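Local coordinates for cycloserine biosynthesis protein DcsG (Streptomyces lavendulae, PDB 6JIL), which catalyses the ATP-dependent cyclisation of O-ureido-D-serine to the antibiotic D-cycloserine, using magnesium as cofactor, at residues Pro14-Met19 / Ser55-Ala60; Pro107-Ala112 / Val172-Tyr177; Glu130-Val135 / Tyr150-Ala155; Cys142-Val147 / His213-Asp218. All blocks are in the same frame, centred on the assembly; numbering follows the deposited sequence.

Contact 1: residues Pro14-Met19 / Ser55-Ala60; sequences PIDYDM and SPWTWA
The W57 indole turns the edge of its six-membered ring to the backbone of I15, whose carbonyl O lies near the ring plane, 3.5 Å from W57 CZ3. One face of the indole is covered by S55 CB, 3.4 Å above the plane and over the centre. The same I15 O also sits over the centre of one face of the Y17 ring. The I15 side chain crosses the indole obliquely, with I15 CD1 3.6 Å from W57 CE3, while D16 CA approaches W57 CZ3.

A polar link runs beside this packing. D16 CG is anti to its backbone N (chi1 -178°), and S55 OG donates to D16 OD2 over 2.6 Å from 43° above the carboxylate plane; S55 OG is also bonded to T8 OG1. The other oxygen, D16 OD1, accepts weak capping bonds from the N atoms of D18 and M19, within a type I turn leading into helix 19-28. W57 NE1 is held by E274 O. Both segments lie in the connections that follow strands 4-8 and 50-55 of the parallel sheet, consistent with the N-terminal alpha/beta domain of ATP-grasp enzymes, and the nearest side-chain atoms of W57 and the magnesium ligand E271 are about 5 Å apart.

Contact 2: residues Pro107-Ala112 / Val172-Tyr177; sequences PTTVVA and VILQPY. With ADP (adenosine-5'-diphosphate), chain G.
T108 and Q175 lie side by side and point the same way, and a nearly straight bond joins them: Q175 NE2 donates to T108 OG1 over 2.8 Å at 170°, with the oxygen in the plane of the amide. T108 OG1 is also bonded to I106 O. With OG1 beside the backbone N (chi1 -68°), T108 CG2 is anti to it and crosses the I173 side chain, reaching I173 CG2 at 3.5 Å. V110 CG2 touches I173 CG1 on the same face of the sheet; on the other, V111 CG2 meets L174 CD1 at 3.9 Å, and helices 117-127 and 155-167 cover that side. The antiparallel strands are joined by paired backbone bonds at T109-L174 and V111-V172, the shortest from V111 N to V172 O, 2.6 Å.

ADP N6 donates to Q175 OE1 (3.2 Å) and to P176 O (3.0 Å). ADP C2 lies over one face of the Y177 ring, offset toward the rim, 3.3 Å from Y177 CE1. K137 NZ also donates to Q175 OE1. With NE2 tied to T108, the Q175 amide is fixed in rotation so that its oxygen faces N6, and two acceptors at an amino group are consistent with recognition of adenine.

Contact 3: residues Glu130-Val135 / Tyr150-Ala155; sequences EAREFV and YQRSLA
R152 grips the carbonyl of A131 side-on: its NE donates to A131 O over 2.9 Å and its NH2 to the same oxygen over 3.1 Å, both from one face of the carbonyl plane and with the acceptor close to the guanidinium plane. R152 NH2 has a second, weak partner in L125 O of helix 117-127. The backbone of the same residue is used too, R152 N donating to R132 O at 3.0 Å, so the carbonyls of A131 and R132 are both taken up by one arginine. R132 brings a like charge close, its NH2 3.7 Å from R152 NE, with the two guanidinium planes 18° apart.

Further on, F134 and Y150 form a hydrogen-bonded antiparallel pair, F134 N to Y150 O and Y150 N to F134 O, each 2.9 Å. Y150 OH is satisfied by H161 ND1, and E133 OE1 by a salt bridge to R149 NE. The F134 ring, its CG placed between the backbone N and carbonyl carbon (chi1 61°), receives Y150 CB over one face as a CH-pi contact, 4.0 Å from CB to the ring centroid, while the aromatic rings barely overlap. After Q151 the chain turns, L154 N bonding to Q151 O, and enters helix 155-167. This is the open end of the beta hairpin 133-138/148-151, part of the ATP-grasp nucleotide-binding sheet.

Contact 4: residues Cys142-Val147 / His213-Asp218; sequences CYSKDV and HVPTLD. With ADP (adenosine-5'-diphosphate), chain G.
S144 joins the loop 213-218 to the nucleotide. Its hydroxyl OG donates to H213 O over 2.9 Å, lying in the carbonyl plane, while its backbone N donates to the beta-phosphate oxygen O3B of ADP at 2.7 Å, with a bent N-H...O angle of 135°. The OG is placed anti to the carbonyl carbon, beside the N (chi1 -61°), which carries it toward H213.

Beside S144, the Y143 ring packs on the same loop. P215 CG comes within 3.6 Å of Y143 CE1, and V214 CG2 lies over one face of the ring, though closer in the model than carbons can sit, so its exact place is doubtful. At the far end, Y143 OH is 2.8 Å from a water that donates only a weak bond to P215 O. V147 CG1 packs loosely beside the ribose O4'.

The next layer sets these groups in place. A type I' turn from C142 to K145, closed by K145 N to C142 O at 2.9 Å, puts S144 N at the phosphate. An inverse gamma turn centred on P215, with T216 N bonded to V214 O, shapes the other loop, and P215 O also accepts from R220, a probable active-site residue. Within that loop, T216 OG1 donates to D218 OD1 on the syn side.

The loop between strands 133-138 and 148-151 is the one that covers the phosphates in ATP-grasp enzymes. With its N on the beta-phosphate and its hydroxyl on H213, S144 probably ties that loop to the side of the cleft that holds R220, and the backbone donor would help to offset phosphate charge.

Overall arrangement
From the N terminus, contact 1 closes first, joining the connections after strands 4-8 and 50-55, and it is finished before the others open. Contact 2 then closes a long loop by pairing strands 109-111 and 172-176; contact 3, a hairpin of 133-138 and 148-151, is nested inside it. These two share one antiparallel sheet, in which strands 172-176 and 133-138 are neighbours. Contact 4 starts within that hairpin's connecting loop and ends beyond strand 195-202, so it crosses both. It also packs against contact 1, with I15 near Y143, thereby linking the N-terminal parallel sheet region to the loops of the two antiparallel sheets; contacts 2 and 4 both touch ADP.

Contact 1: residues Pro14-Met19 / Ser55-Ala60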
# COMPACT_ATOMS: atom_id res chain seq x y z
N PRO A 14 -9.94 -14.78 0.19
CA PRO A 14 -10.47 -15.06 -1.14
C PRO A 14 -9.96 -14.15 -2.26
O PRO A 14 -10.01 -14.51 -3.43
CB PRO A 14 -11.98 -14.92 -0.95
CG PRO A 14 -12.17 -15.35 0.47
CD PRO A 14 -11.04 -14.62 1.16
N ILE A 15 -9.47 -12.97 -1.90
CA ILE A 15 -8.96 -12.07 -2.93
C ILE A 15 -7.44 -11.94 -2.87
O ILE A 15 -6.88 -11.02 -3.46
CB ILE A 15 -9.59 -10.67 -2.83
CG1 ILE A 15 -9.25 -10.04 -1.47
CG2 ILE A 15 -11.10 -10.78 -3.01
CD1 ILE A 15 -9.47 -8.54 -1.42
N ASP A 16 -6.78 -12.84 -2.16
CA ASP A 16 -5.33 -12.82 -2.06
C ASP A 16 -4.81 -13.78 -3.11
O ASP A 16 -4.43 -14.91 -2.80
CB ASP A 16 -4.87 -13.28 -0.67
CG ASP A 16 -3.36 -13.24 -0.50
OD1 ASP A 16 -2.65 -12.92 -1.48
OD2 ASP A 16 -2.88 -13.53 0.62
N TYR A 17 -4.80 -13.33 -4.36
CA TYR A 17 -4.35 -14.16 -5.48
C TYR A 17 -2.91 -14.63 -5.32
O TYR A 17 -2.50 -15.59 -5.96
CB TYR A 17 -4.51 -13.38 -6.79
CG TYR A 17 -5.84 -12.68 -6.86
CD1 TYR A 17 -5.92 -11.30 -6.99
CD2 TYR A 17 -7.02 -13.40 -6.69
CE1 TYR A 17 -7.15 -10.64 -6.94
CE2 TYR A 17 -8.26 -12.75 -6.64
CZ TYR A 17 -8.31 -11.37 -6.76
OH TYR A 17 -9.53 -10.73 -6.68
N ASP A 18 -2.17 -13.97 -4.43
CA ASP A 18 -0.77 -14.32 -4.20
C ASP A 18 -0.54 -15.55 -3.30
O ASP A 18 0.46 -16.25 -3.46
CB ASP A 18 -0.03 -13.12 -3.61
CG ASP A 18 0.00 -11.92 -4.56
OD1 ASP A 18 -0.09 -10.77 -4.06
OD2 ASP A 18 0.13 -12.12 -5.79
N MSE A 19 -1.45 -15.81 -2.37
CA MSE A 19 -1.25 -16.93 -1.45
C MSE A 19 -0.97 -18.29 -2.09
O MSE A 19 -0.02 -18.97 -1.70
CB MSE A 19 -2.42 -17.06 -0.48
CG MSE A 19 -2.06 -17.84 0.78
SE MSE A 19 -0.64 -16.98 1.82
CE MSE A 19 -1.72 -15.63 2.70
N SER A 55 -2.12 -10.70 3.72
CA SER A 55 -3.40 -10.11 3.37
C SER A 55 -4.43 -9.93 4.49
O SER A 55 -5.58 -10.34 4.34
CB SER A 55 -4.03 -10.93 2.25
OG SER A 55 -4.10 -12.30 2.62
N PRO A 56 -4.03 -9.31 5.61
CA PRO A 56 -4.96 -9.09 6.72
C PRO A 56 -5.63 -7.77 6.33
O PRO A 56 -5.66 -6.81 7.10
CB PRO A 56 -4.03 -8.92 7.89
CG PRO A 56 -2.93 -8.10 7.28
CD PRO A 56 -2.70 -8.76 5.94
N TRP A 57 -6.17 -7.74 5.12
CA TRP A 57 -6.74 -6.51 4.59
C TRP A 57 -7.92 -5.85 5.26
O TRP A 57 -8.28 -4.73 4.90
CB TRP A 57 -6.97 -6.67 3.09
CG TRP A 57 -5.66 -6.94 2.37
CD1 TRP A 57 -4.42 -6.46 2.70
CD2 TRP A 57 -5.47 -7.74 1.19
NE1 TRP A 57 -3.48 -6.92 1.82
CE2 TRP A 57 -4.10 -7.70 0.88
CE3 TRP A 57 -6.34 -8.48 0.38
CZ2 TRP A 57 -3.56 -8.38 -0.22
CZ3 TRP A 57 -5.80 -9.16 -0.72
CH2 TRP A 57 -4.43 -9.10 -1.00
N THR A 58 -8.53 -6.50 6.25
CA THR A 58 -9.64 -5.86 6.93
C THR A 58 -9.06 -4.90 7.97
O THR A 58 -9.80 -4.27 8.72
CB THR A 58 -10.59 -6.88 7.64
OG1 THR A 58 -9.85 -7.65 8.59
CG2 THR A 58 -11.23 -7.79 6.62
N TRP A 59 -7.73 -4.78 8.00
CA TRP A 59 -7.10 -3.87 8.95
C TRP A 59 -7.58 -2.46 8.65
O TRP A 59 -7.59 -1.60 9.53
CB TRP A 59 -5.57 -3.92 8.86
CG TRP A 59 -4.98 -3.35 7.59
CD1 TRP A 59 -4.64 -4.03 6.46
CD2 TRP A 59 -4.70 -1.97 7.33
NE1 TRP A 59 -4.17 -3.16 5.50
CE2 TRP A 59 -4.20 -1.89 6.01
CE3 TRP A 59 -4.83 -0.79 8.07
CZ2 TRP A 59 -3.83 -0.68 5.41
CZ3 TRP A 59 -4.46 0.41 7.48
CH2 TRP A 59 -3.97 0.46 6.17
N ALA A 60 -7.97 -2.23 7.40
CA ALA A 60 -8.47 -0.93 6.97
C ALA A 60 -9.77 -0.57 7.67
O ALA A 60 -10.16 0.59 7.68
CB ALA A 60 -8.67 -0.92 5.46

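Contact 2: residues Pro107-Ala112 / Val172-Tyr177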
# COMPACT_ATOMS: atom_id res chain seq x y z
N PRO A 107 1.11 15.63 -5.41
CA PRO A 107 0.96 16.71 -4.43
C PRO A 107 -0.04 16.22 -3.38
O PRO A 107 -1.20 15.94 -3.70
CB PRO A 107 0.43 17.86 -5.28
CG PRO A 107 1.14 17.63 -6.59
CD PRO A 107 1.01 16.14 -6.79
N THR A 108 0.42 16.10 -2.14
CA THR A 108 -0.39 15.57 -1.05
C THR A 108 -0.53 16.46 0.17
O THR A 108 0.46 16.91 0.73
CB THR A 108 0.21 14.22 -0.60
OG1 THR A 108 0.03 13.25 -1.64
CG2 THR A 108 -0.42 13.73 0.69
N THR A 109 -1.78 16.69 0.60
CA THR A 109 -2.07 17.51 1.77
C THR A 109 -2.74 16.69 2.88
O THR A 109 -3.84 16.17 2.70
CB THR A 109 -3.01 18.68 1.41
OG1 THR A 109 -2.30 19.62 0.61
CG2 THR A 109 -3.54 19.37 2.67
N VAL A 110 -2.07 16.60 4.03
CA VAL A 110 -2.58 15.82 5.16
C VAL A 110 -3.42 16.64 6.15
O VAL A 110 -2.98 17.68 6.66
CB VAL A 110 -1.40 15.18 5.92
CG1 VAL A 110 -1.92 14.28 7.03
CG2 VAL A 110 -0.54 14.39 4.95
N VAL A 111 -4.64 16.17 6.41
CA VAL A 111 -5.57 16.82 7.34
C VAL A 111 -5.61 15.98 8.61
O VAL A 111 -6.00 14.82 8.58
CB VAL A 111 -7.00 16.86 6.75
CG1 VAL A 111 -7.95 17.58 7.71
CG2 VAL A 111 -6.98 17.54 5.39
N ALA A 112 -5.22 16.56 9.74
CA ALA A 112 -5.19 15.83 11.00
C ALA A 112 -6.47 15.91 11.82
O ALA A 112 -7.20 16.90 11.76
CB ALA A 112 -4.02 16.32 11.85
N VAL A 172 -6.56 12.44 7.11
CA VAL A 172 -7.10 12.44 5.75
C VAL A 172 -6.16 13.12 4.79
O VAL A 172 -5.56 14.14 5.10
CB VAL A 172 -8.47 13.17 5.70
CG1 VAL A 172 -9.00 13.21 4.27
CG2 VAL A 172 -9.46 12.47 6.62
N ILE A 173 -6.02 12.53 3.61
CA ILE A 173 -5.16 13.09 2.59
C ILE A 173 -5.98 13.68 1.46
O ILE A 173 -6.95 13.08 1.00
CB ILE A 173 -4.18 12.01 2.02
CG1 ILE A 173 -3.01 11.84 2.99
CG2 ILE A 173 -3.66 12.42 0.66
CD1 ILE A 173 -2.01 10.81 2.55
N LEU A 174 -5.59 14.88 1.04
CA LEU A 174 -6.25 15.58 -0.06
C LEU A 174 -5.23 15.66 -1.19
O LEU A 174 -4.10 16.09 -0.97
CB LEU A 174 -6.65 17.00 0.36
CG LEU A 174 -7.62 17.16 1.53
CD1 LEU A 174 -7.87 18.65 1.80
CD2 LEU A 174 -8.93 16.46 1.22
N GLN A 175 -5.62 15.23 -2.38
CA GLN A 175 -4.71 15.29 -3.53
C GLN A 175 -5.45 15.75 -4.77
O GLN A 175 -6.64 15.49 -4.93
CB GLN A 175 -4.10 13.92 -3.86
CG GLN A 175 -3.45 13.17 -2.73
CD GLN A 175 -2.97 11.79 -3.16
OE1 GLN A 175 -3.70 11.03 -3.78
NE2 GLN A 175 -1.72 11.47 -2.82
N PRO A 176 -4.75 16.44 -5.67
CA PRO A 176 -5.44 16.87 -6.88
C PRO A 176 -5.64 15.59 -7.69
O PRO A 176 -4.84 14.67 -7.59
CB PRO A 176 -4.45 17.81 -7.53
CG PRO A 176 -3.12 17.27 -7.09
CD PRO A 176 -3.38 16.98 -5.63
N TYR A 177 -6.70 15.53 -8.48
CA TYR A 177 -6.94 14.35 -9.31
C TYR A 177 -5.97 14.36 -10.49
O TYR A 177 -5.99 15.30 -11.30
CB TYR A 177 -8.37 14.33 -9.84
CG TYR A 177 -8.69 13.03 -10.52
CD1 TYR A 177 -9.02 11.89 -9.78
CD2 TYR A 177 -8.58 12.90 -11.91
CE1 TYR A 177 -9.23 10.66 -10.40
CE2 TYR A 177 -8.79 11.67 -12.54
CZ TYR A 177 -9.11 10.56 -11.78
OH TYR A 177 -9.28 9.33 -12.38
PB ADP G . -5.67 2.56 -1.84
O1B ADP G . -5.49 1.77 -3.23
O2B ADP G . -4.59 2.13 -0.85
O3B ADP G . -7.06 2.22 -1.26
PA ADP G . -5.07 4.66 -3.51
O1A ADP G . -4.14 5.77 -3.35
O2A ADP G . -4.32 3.50 -4.31
O3A ADP G . -5.56 4.18 -2.03
O5' ADP G . -6.36 5.19 -4.31
C5' ADP G . -7.11 4.08 -4.81
C4' ADP G . -7.43 4.34 -6.29
O4' ADP G . -8.05 5.64 -6.45
C3' ADP G . -6.16 4.34 -7.14
O3' ADP G . -5.84 3.04 -7.62
C2' ADP G . -6.49 5.33 -8.26
O2' ADP G . -7.12 4.69 -9.37
C1' ADP G . -7.43 6.35 -7.56
N9 ADP G . -6.68 7.55 -7.09
C8 ADP G . -6.36 7.87 -5.80
N7 ADP G . -5.75 9.02 -5.75
C5 ADP G . -5.64 9.52 -6.99
C6 ADP G . -5.28 10.79 -7.52
N6 ADP G . -4.73 11.77 -6.71
N1 ADP G . -5.52 11.03 -8.83
C2 ADP G . -6.07 10.12 -9.63
N3 ADP G . -6.42 8.92 -9.17
C4 ADP G . -6.23 8.58 -7.88

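Contact 3: residues Glu130-Val135 / Tyr150-Ala155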
# COMPACT_ATOMS: atom_id res chain seq x y z
N GLU A 130 -5.62 25.29 -9.90
CA GLU A 130 -5.51 24.59 -11.18
C GLU A 130 -6.13 23.20 -11.18
O GLU A 130 -6.38 22.62 -12.23
CB GLU A 130 -4.04 24.50 -11.60
CG GLU A 130 -3.07 25.04 -10.55
CD GLU A 130 -2.78 24.05 -9.44
OE1 GLU A 130 -2.30 24.47 -8.37
OE2 GLU A 130 -3.03 22.84 -9.63
N ALA A 131 -6.37 22.65 -9.99
CA ALA A 131 -6.95 21.31 -9.88
C ALA A 131 -8.45 21.34 -10.19
O ALA A 131 -9.23 21.94 -9.47
CB ALA A 131 -6.71 20.76 -8.49
N ARG A 132 -8.84 20.68 -11.28
CA ARG A 132 -10.25 20.63 -11.67
C ARG A 132 -11.00 19.67 -10.76
O ARG A 132 -12.17 19.87 -10.45
CB ARG A 132 -10.38 20.17 -13.13
CG ARG A 132 -9.96 21.20 -14.18
CD ARG A 132 -10.98 22.34 -14.31
NE ARG A 132 -10.89 23.33 -13.23
CZ ARG A 132 -11.79 24.30 -13.02
NH1 ARG A 132 -12.85 24.41 -13.82
NH2 ARG A 132 -11.62 25.17 -12.03
N GLU A 133 -10.31 18.62 -10.34
CA GLU A 133 -10.90 17.64 -9.46
C GLU A 133 -9.88 17.25 -8.41
O GLU A 133 -8.68 17.42 -8.62
CB GLU A 133 -11.35 16.41 -10.26
CG GLU A 133 -12.42 16.74 -11.29
CD GLU A 133 -12.91 15.54 -12.06
OE1 GLU A 133 -13.58 14.67 -11.47
OE2 GLU A 133 -12.64 15.47 -13.28
N PHE A 134 -10.34 16.75 -7.27
CA PHE A 134 -9.43 16.34 -6.21
C PHE A 134 -9.93 15.04 -5.61
O PHE A 134 -11.04 14.62 -5.89
CB PHE A 134 -9.33 17.43 -5.14
CG PHE A 134 -10.63 17.76 -4.45
CD1 PHE A 134 -10.86 17.34 -3.14
CD2 PHE A 134 -11.60 18.54 -5.08
CE1 PHE A 134 -12.04 17.71 -2.47
CE2 PHE A 134 -12.77 18.91 -4.42
CZ PHE A 134 -12.99 18.49 -3.11
N VAL A 135 -9.10 14.40 -4.80
CA VAL A 135 -9.49 13.15 -4.19
C VAL A 135 -9.37 13.20 -2.68
O VAL A 135 -8.45 13.84 -2.15
CB VAL A 135 -8.63 11.98 -4.71
CG1 VAL A 135 -9.08 10.66 -4.09
CG2 VAL A 135 -8.71 11.92 -6.22
N TYR A 150 -13.87 14.19 -6.52
CA TYR A 150 -14.77 15.34 -6.49
C TYR A 150 -14.36 16.47 -7.43
O TYR A 150 -13.17 16.72 -7.64
CB TYR A 150 -14.85 15.96 -5.08
CG TYR A 150 -15.26 15.03 -3.96
CD1 TYR A 150 -14.32 14.24 -3.29
CD2 TYR A 150 -16.60 14.95 -3.56
CE1 TYR A 150 -14.71 13.40 -2.24
CE2 TYR A 150 -16.99 14.12 -2.53
CZ TYR A 150 -16.05 13.35 -1.87
OH TYR A 150 -16.47 12.54 -0.84
N GLN A 151 -15.36 17.16 -7.98
CA GLN A 151 -15.12 18.32 -8.83
C GLN A 151 -14.85 19.40 -7.78
O GLN A 151 -15.43 19.34 -6.70
CB GLN A 151 -16.38 18.66 -9.63
CG GLN A 151 -16.70 17.67 -10.74
CD GLN A 151 -18.11 17.83 -11.28
OE1 GLN A 151 -18.46 17.27 -12.32
NE2 GLN A 151 -18.93 18.60 -10.57
N ARG A 152 -13.99 20.37 -8.07
CA ARG A 152 -13.68 21.38 -7.07
C ARG A 152 -14.87 22.15 -6.50
O ARG A 152 -14.77 22.74 -5.42
CB ARG A 152 -12.64 22.38 -7.59
CG ARG A 152 -13.10 23.29 -8.71
CD ARG A 152 -12.26 24.55 -8.70
NE ARG A 152 -10.85 24.22 -8.57
CZ ARG A 152 -10.00 24.85 -7.76
NH1 ARG A 152 -10.41 25.86 -7.01
NH2 ARG A 152 -8.74 24.46 -7.70
N SER A 153 -15.99 22.15 -7.20
CA SER A 153 -17.16 22.86 -6.73
C SER A 153 -17.84 22.11 -5.59
O SER A 153 -18.71 22.66 -4.91
CB SER A 153 -18.15 23.07 -7.88
OG SER A 153 -18.56 21.82 -8.42
N LEU A 154 -17.44 20.86 -5.39
CA LEU A 154 -18.03 20.02 -4.35
C LEU A 154 -17.23 20.00 -3.06
O LEU A 154 -17.06 18.95 -2.44
CB LEU A 154 -18.17 18.59 -4.88
CG LEU A 154 -18.99 18.42 -6.15
CD1 LEU A 154 -18.88 16.98 -6.63
CD2 LEU A 154 -20.44 18.80 -5.89
N ALA A 155 -16.74 21.16 -2.64
CA ALA A 155 -15.95 21.22 -1.42
C ALA A 155 -16.75 20.83 -0.17
O ALA A 155 -16.29 20.03 0.65
CB ALA A 155 -15.37 22.62 -1.25

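Contact 4: residues Cys142-Val147 / His213-Asp218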
# COMPACT_ATOMS: atom_id res chain seq x y z
N CYS A 142 -6.91 0.87 2.28
CA CYS A 142 -6.46 0.07 1.15
C CYS A 142 -7.68 -0.40 0.37
O CYS A 142 -8.82 -0.21 0.79
CB CYS A 142 -5.66 -1.16 1.60
SG CYS A 142 -6.62 -2.48 2.45
N TYR A 143 -7.42 -1.01 -0.79
CA TYR A 143 -8.47 -1.54 -1.63
C TYR A 143 -9.57 -0.51 -1.93
O TYR A 143 -10.76 -0.84 -1.91
CB TYR A 143 -9.06 -2.77 -0.95
CG TYR A 143 -9.57 -3.83 -1.91
CD1 TYR A 143 -8.73 -4.37 -2.88
CD2 TYR A 143 -10.88 -4.30 -1.82
CE1 TYR A 143 -9.19 -5.36 -3.76
CE2 TYR A 143 -11.34 -5.28 -2.69
CZ TYR A 143 -10.50 -5.81 -3.65
OH TYR A 143 -10.97 -6.78 -4.51
N SER A 144 -9.17 0.73 -2.19
CA SER A 144 -10.10 1.81 -2.50
C SER A 144 -11.03 2.22 -1.35
O SER A 144 -11.99 2.97 -1.58
CB SER A 144 -10.95 1.44 -3.71
OG SER A 144 -10.15 1.23 -4.87
N LYS A 145 -10.78 1.77 -0.13
CA LYS A 145 -11.65 2.13 0.99
C LYS A 145 -11.79 3.64 1.24
O LYS A 145 -10.80 4.37 1.38
CB LYS A 145 -11.18 1.47 2.28
CG LYS A 145 -12.18 1.66 3.41
CD LYS A 145 -11.72 1.05 4.72
CE LYS A 145 -12.84 1.09 5.72
NZ LYS A 145 -14.07 0.46 5.14
N ASP A 146 -13.03 4.09 1.33
CA ASP A 146 -13.38 5.50 1.57
C ASP A 146 -12.62 6.49 0.70
O ASP A 146 -12.32 7.60 1.14
CB ASP A 146 -13.19 5.85 3.05
CG ASP A 146 -14.11 5.05 3.96
OD1 ASP A 146 -15.33 5.04 3.70
OD2 ASP A 146 -13.63 4.45 4.94
N VAL A 147 -12.31 6.08 -0.53
CA VAL A 147 -11.62 6.94 -1.46
C VAL A 147 -12.65 7.50 -2.42
O VAL A 147 -13.48 6.75 -2.94
CB VAL A 147 -10.57 6.17 -2.27
CG1 VAL A 147 -9.93 7.08 -3.29
CG2 VAL A 147 -9.52 5.59 -1.34
N HIS A 213 -14.37 1.85 -8.05
CA HIS A 213 -14.07 0.44 -8.26
C HIS A 213 -13.07 -0.10 -7.26
O HIS A 213 -12.44 0.64 -6.52
CB HIS A 213 -13.55 0.20 -9.68
CG HIS A 213 -14.60 0.34 -10.74
ND1 HIS A 213 -14.50 1.26 -11.77
CD2 HIS A 213 -15.79 -0.29 -10.90
CE1 HIS A 213 -15.59 1.18 -12.52
NE2 HIS A 213 -16.38 0.25 -12.01
N VAL A 214 -12.96 -1.42 -7.27
CA VAL A 214 -12.06 -2.15 -6.41
C VAL A 214 -11.18 -2.94 -7.40
O VAL A 214 -11.69 -3.57 -8.32
CB VAL A 214 -12.91 -3.03 -5.44
CG1 VAL A 214 -12.71 -4.51 -5.71
CG2 VAL A 214 -12.59 -2.66 -4.02
N PRO A 215 -9.85 -2.89 -7.23
CA PRO A 215 -8.87 -3.57 -8.10
C PRO A 215 -8.94 -5.09 -8.24
O PRO A 215 -8.04 -5.80 -7.80
CB PRO A 215 -7.54 -3.11 -7.53
CG PRO A 215 -7.83 -3.04 -6.08
CD PRO A 215 -9.16 -2.32 -6.06
N THR A 216 -10.00 -5.58 -8.87
CA THR A 216 -10.17 -7.01 -9.09
C THR A 216 -9.30 -7.45 -10.28
O THR A 216 -8.79 -6.62 -11.02
CB THR A 216 -11.64 -7.34 -9.37
OG1 THR A 216 -12.20 -6.34 -10.25
CG2 THR A 216 -12.44 -7.36 -8.07
N LEU A 217 -9.14 -8.76 -10.46
CA LEU A 217 -8.31 -9.29 -11.54
C LEU A 217 -8.56 -8.72 -12.93
O LEU A 217 -7.63 -8.52 -13.70
CB LEU A 217 -8.42 -10.82 -11.60
CG LEU A 217 -7.72 -11.51 -10.44
CD1 LEU A 217 -7.89 -13.02 -10.52
CD2 LEU A 217 -6.25 -11.13 -10.47
N ASP A 218 -9.82 -8.45 -13.27
CA ASP A 218 -10.11 -7.90 -14.58
C ASP A 218 -9.57 -6.48 -14.74
O ASP A 218 -9.48 -5.95 -15.85
CB ASP A 218 -11.62 -7.95 -14.85
CG ASP A 218 -12.44 -7.32 -13.74
OD1 ASP A 218 -12.14 -7.57 -12.56
OD2 ASP A 218 -13.39 -6.59 -14.07
PB ADP G . -5.67 2.56 -1.84
O1B ADP G . -5.49 1.77 -3.23
O2B ADP G . -4.59 2.13 -0.85
O3B ADP G . -7.06 2.22 -1.26
PA ADP G . -5.07 4.66 -3.51
O1A ADP G . -4.14 5.77 -3.35
O2A ADP G . -4.32 3.50 -4.31
O3A ADP G . -5.56 4.18 -2.03
O5' ADP G . -6.36 5.19 -4.31
C5' ADP G . -7.11 4.08 -4.81
C4' ADP G . -7.43 4.34 -6.29
O4' ADP G . -8.05 5.64 -6.45
C3' ADP G . -6.16 4.34 -7.14
O3' ADP G . -5.84 3.04 -7.62
C2' ADP G . -6.49 5.33 -8.26
O2' ADP G . -7.12 4.69 -9.37
C1' ADP G . -7.43 6.35 -7.56
N9 ADP G . -6.68 7.55 -7.09
C8 ADP G . -6.36 7.87 -5.80
N7 ADP G . -5.75 9.02 -5.75
C5 ADP G . -5.64 9.52 -6.99
C6 ADP G . -5.28 10.79 -7.52
N6 ADP G . -4.73 11.77 -6.71
N1 ADP G . -5.52 11.03 -8.83
C2 ADP G . -6.07 10.12 -9.63
N3 ADP G . -6.42 8.92 -9.17
C4 ADP G . -6.23 8.58 -7.88
O HOH W 1 -9.04 -8.33 -5.78